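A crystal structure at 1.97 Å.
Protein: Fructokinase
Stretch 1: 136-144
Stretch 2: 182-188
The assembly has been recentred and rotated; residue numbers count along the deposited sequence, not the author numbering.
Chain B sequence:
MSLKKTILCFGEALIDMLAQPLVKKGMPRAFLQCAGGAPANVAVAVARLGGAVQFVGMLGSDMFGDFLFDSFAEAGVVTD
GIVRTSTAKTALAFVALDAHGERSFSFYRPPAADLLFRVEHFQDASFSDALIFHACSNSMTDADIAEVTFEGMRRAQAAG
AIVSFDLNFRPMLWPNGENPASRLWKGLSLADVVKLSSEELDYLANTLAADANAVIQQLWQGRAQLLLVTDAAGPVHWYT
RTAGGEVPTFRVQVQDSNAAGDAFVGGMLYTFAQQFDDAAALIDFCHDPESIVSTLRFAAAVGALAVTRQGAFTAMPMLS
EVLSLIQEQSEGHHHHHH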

# COMPACT_ATOMS: atom_id res chain seq x y z
N CYS B 136 11.44 11.94 -15.31
CA CYS B 136 10.60 10.99 -16.05
C CYS B 136 9.16 11.49 -15.98
O CYS B 136 8.86 12.39 -15.21
CB CYS B 136 10.73 9.60 -15.43
SG CYS B 136 12.42 8.90 -15.59
N SER B 137 8.25 10.90 -16.76
CA SER B 137 6.87 11.37 -16.76
C SER B 137 6.02 10.99 -15.55
O SER B 137 4.92 11.53 -15.38
CB SER B 137 6.14 10.91 -18.04
OG SER B 137 5.88 9.52 -18.01
N ASN B 138 6.51 10.10 -14.70
CA ASN B 138 5.72 9.72 -13.53
C ASN B 138 5.52 10.88 -12.56
O ASN B 138 4.55 10.89 -11.80
CB ASN B 138 6.37 8.53 -12.82
CG ASN B 138 6.35 7.29 -13.68
OD1 ASN B 138 5.32 6.93 -14.24
ND2 ASN B 138 7.50 6.62 -13.79
N SER B 139 6.42 11.85 -12.60
CA SER B 139 6.29 13.02 -11.74
C SER B 139 5.45 14.09 -12.46
O SER B 139 5.59 15.28 -12.19
CB SER B 139 7.67 13.58 -11.36
OG SER B 139 8.39 14.01 -12.50
N MSE B 140 4.59 13.64 -13.36
CA MSE B 140 3.70 14.54 -14.11
C MSE B 140 2.27 14.00 -14.08
O MSE B 140 1.41 14.48 -14.82
CB MSE B 140 4.15 14.64 -15.57
CG MSE B 140 5.52 15.26 -15.78
SE MSE B 140 6.05 15.24 -17.66
CE MSE B 140 7.84 15.96 -17.42
N THR B 141 2.01 13.02 -13.23
CA THR B 141 0.70 12.39 -13.15
C THR B 141 -0.46 13.26 -12.64
O THR B 141 -1.62 12.88 -12.78
CB THR B 141 0.78 11.08 -12.33
OG1 THR B 141 1.45 11.32 -11.09
CG2 THR B 141 1.56 10.03 -13.11
N ASP B 142 -0.15 14.40 -12.03
CA ASP B 142 -1.18 15.33 -11.59
C ASP B 142 -0.65 16.73 -11.88
O ASP B 142 0.56 16.92 -12.04
CB ASP B 142 -1.56 15.12 -10.11
CG ASP B 142 -0.64 15.82 -9.13
OD1 ASP B 142 -0.54 15.32 -7.98
OD2 ASP B 142 -0.04 16.86 -9.46
N ALA B 143 -1.55 17.71 -11.97
CA ALA B 143 -1.18 19.09 -12.29
C ALA B 143 -0.08 19.72 -11.44
O ALA B 143 0.83 20.36 -11.97
CB ALA B 143 -2.42 19.98 -12.27
N ASP B 144 -0.17 19.56 -10.13
CA ASP B 144 0.81 20.15 -9.22
C ASP B 144 2.22 19.59 -9.37
O ASP B 144 3.18 20.36 -9.51
CB ASP B 144 0.35 19.97 -7.77
CG ASP B 144 -0.86 20.83 -7.42
OD1 ASP B 144 -1.35 20.72 -6.28
OD2 ASP B 144 -1.32 21.61 -8.28
N SER B 182 -0.71 16.44 -23.49
CA SER B 182 -0.29 17.81 -23.24
C SER B 182 0.97 17.95 -22.37
O SER B 182 1.91 18.65 -22.74
CB SER B 182 -1.44 18.59 -22.60
OG SER B 182 -1.08 19.94 -22.41
N ARG B 183 0.97 17.28 -21.23
CA ARG B 183 2.12 17.35 -20.32
C ARG B 183 3.35 16.67 -20.91
O ARG B 183 4.47 17.17 -20.77
CB ARG B 183 1.78 16.72 -18.98
CG ARG B 183 0.79 17.54 -18.17
CD ARG B 183 0.33 16.76 -16.97
NE ARG B 183 -0.80 17.42 -16.33
CZ ARG B 183 -1.61 16.82 -15.47
NH1 ARG B 183 -1.41 15.55 -15.14
NH2 ARG B 183 -2.62 17.50 -14.94
N LEU B 184 3.15 15.53 -21.55
CA LEU B 184 4.26 14.82 -22.15
C LEU B 184 4.96 15.69 -23.19
O LEU B 184 6.18 15.80 -23.19
CB LEU B 184 3.77 13.51 -22.79
CG LEU B 184 3.14 12.52 -21.81
CD1 LEU B 184 2.68 11.27 -22.55
CD2 LEU B 184 4.15 12.16 -20.73
N TRP B 185 4.19 16.34 -24.06
CA TRP B 185 4.79 17.21 -25.08
C TRP B 185 5.50 18.39 -24.44
O TRP B 185 6.54 18.82 -24.93
CB TRP B 185 3.73 17.72 -26.07
CG TRP B 185 3.41 16.75 -27.17
CD1 TRP B 185 2.21 16.13 -27.39
CD2 TRP B 185 4.30 16.29 -28.20
NE1 TRP B 185 2.30 15.31 -28.50
CE2 TRP B 185 3.57 15.39 -29.01
CE3 TRP B 185 5.64 16.56 -28.51
CZ2 TRP B 185 4.14 14.75 -30.11
CZ3 TRP B 185 6.20 15.92 -29.62
CH2 TRP B 185 5.45 15.03 -30.40
N LYS B 186 4.95 18.93 -23.36
CA LYS B 186 5.58 20.06 -22.70
C LYS B 186 6.93 19.65 -22.12
O LYS B 186 7.92 20.36 -22.25
CB LYS B 186 4.69 20.63 -21.59
CG LYS B 186 5.31 21.83 -20.91
CD LYS B 186 4.29 22.63 -20.13
CE LYS B 186 4.91 23.89 -19.54
NZ LYS B 186 3.89 24.72 -18.84
N GLY B 187 6.96 18.49 -21.47
CA GLY B 187 8.20 18.01 -20.90
C GLY B 187 9.22 17.81 -22.01
O GLY B 187 10.39 18.19 -21.88
N LEU B 188 8.76 17.22 -23.11
CA LEU B 188 9.61 16.96 -24.26
C LEU B 188 10.20 18.23 -24.87
O LEU B 188 11.33 18.21 -25.36
CB LEU B 188 8.81 16.20 -25.33
CG LEU B 188 8.50 14.74 -25.00
CD1 LEU B 188 7.46 14.18 -25.97
CD2 LEU B 188 9.80 13.94 -25.08

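The contact between these two stretches is a small loop-on-helix packing, in which M140 and the carbon atoms of S137 and L184 pack between the backbones and a single arginine, reaching across to the loop, supplies the one hydrogen bond that crosses it. It illustrates a general principle: a loop can be seated on a helix by a few side-chain contacts and a single backbone carbonyl that meet one flank of that helix.

The helical stretch, 182-188, is held by the usual i to i+4 bonds, among them G187 N to R183 O at 2.9 Å. The other stretch passes through a short 3-10 segment, where M140 N bonds to S137 O at 2.9 Å, and then runs through loop into the start of a new helix at A143. The backbones stand about 7 Å apart at their nearest, S137 CA lying 6.9 Å from L184 CA and M140 CA 7.0 Å from R183 CA. About 296 Å² is buried in all, counting both sides.

M140, present as selenomethionine, points toward the helix and lies extended beyond its m chi1, with chi2 and chi3 both t. Its tip reaches G187, with M140 CE 4.1 Å from G187 CA. The absence of a side chain matters here: an ideal CB on G187 would sit 2.8 Å from M140 CE, a clash, so the glycine leaves room for the methyl group. Nearby, S137 meets L184 through carbon, S137 CB to L184 CD2 at 3.6 Å. The serine hydroxyl is hydrogen-bonded elsewhere in the structure, and the leucine, whose CA-to-CB bond points sideways, brings its end nearer to the loop.

R183 has the largest covered area of any residue in the contact. From an m chi1 its chain extends through t chi2 and chi3, carrying the guanidinium to the backbone that leads into the new helix. R183 NH1 donates to M140 O at 3.0 Å, but the N-H...O angle of 133° makes this a weak hydrogen bond. The rest of the group's contact is packing: A143 N and D142 C lie over one face of the guanidinium, and A143 CB comes within 3.6 Å of R183 NH2. A143 N is also 3.2 Å from R183 NH2, yet both are donors and no bond can form. D142 directs its CB away from the helix and serves as the N-cap of the new helix, its carboxylate capping a backbone nitrogen just beyond the stretch; no salt bridge joins it to the arginine.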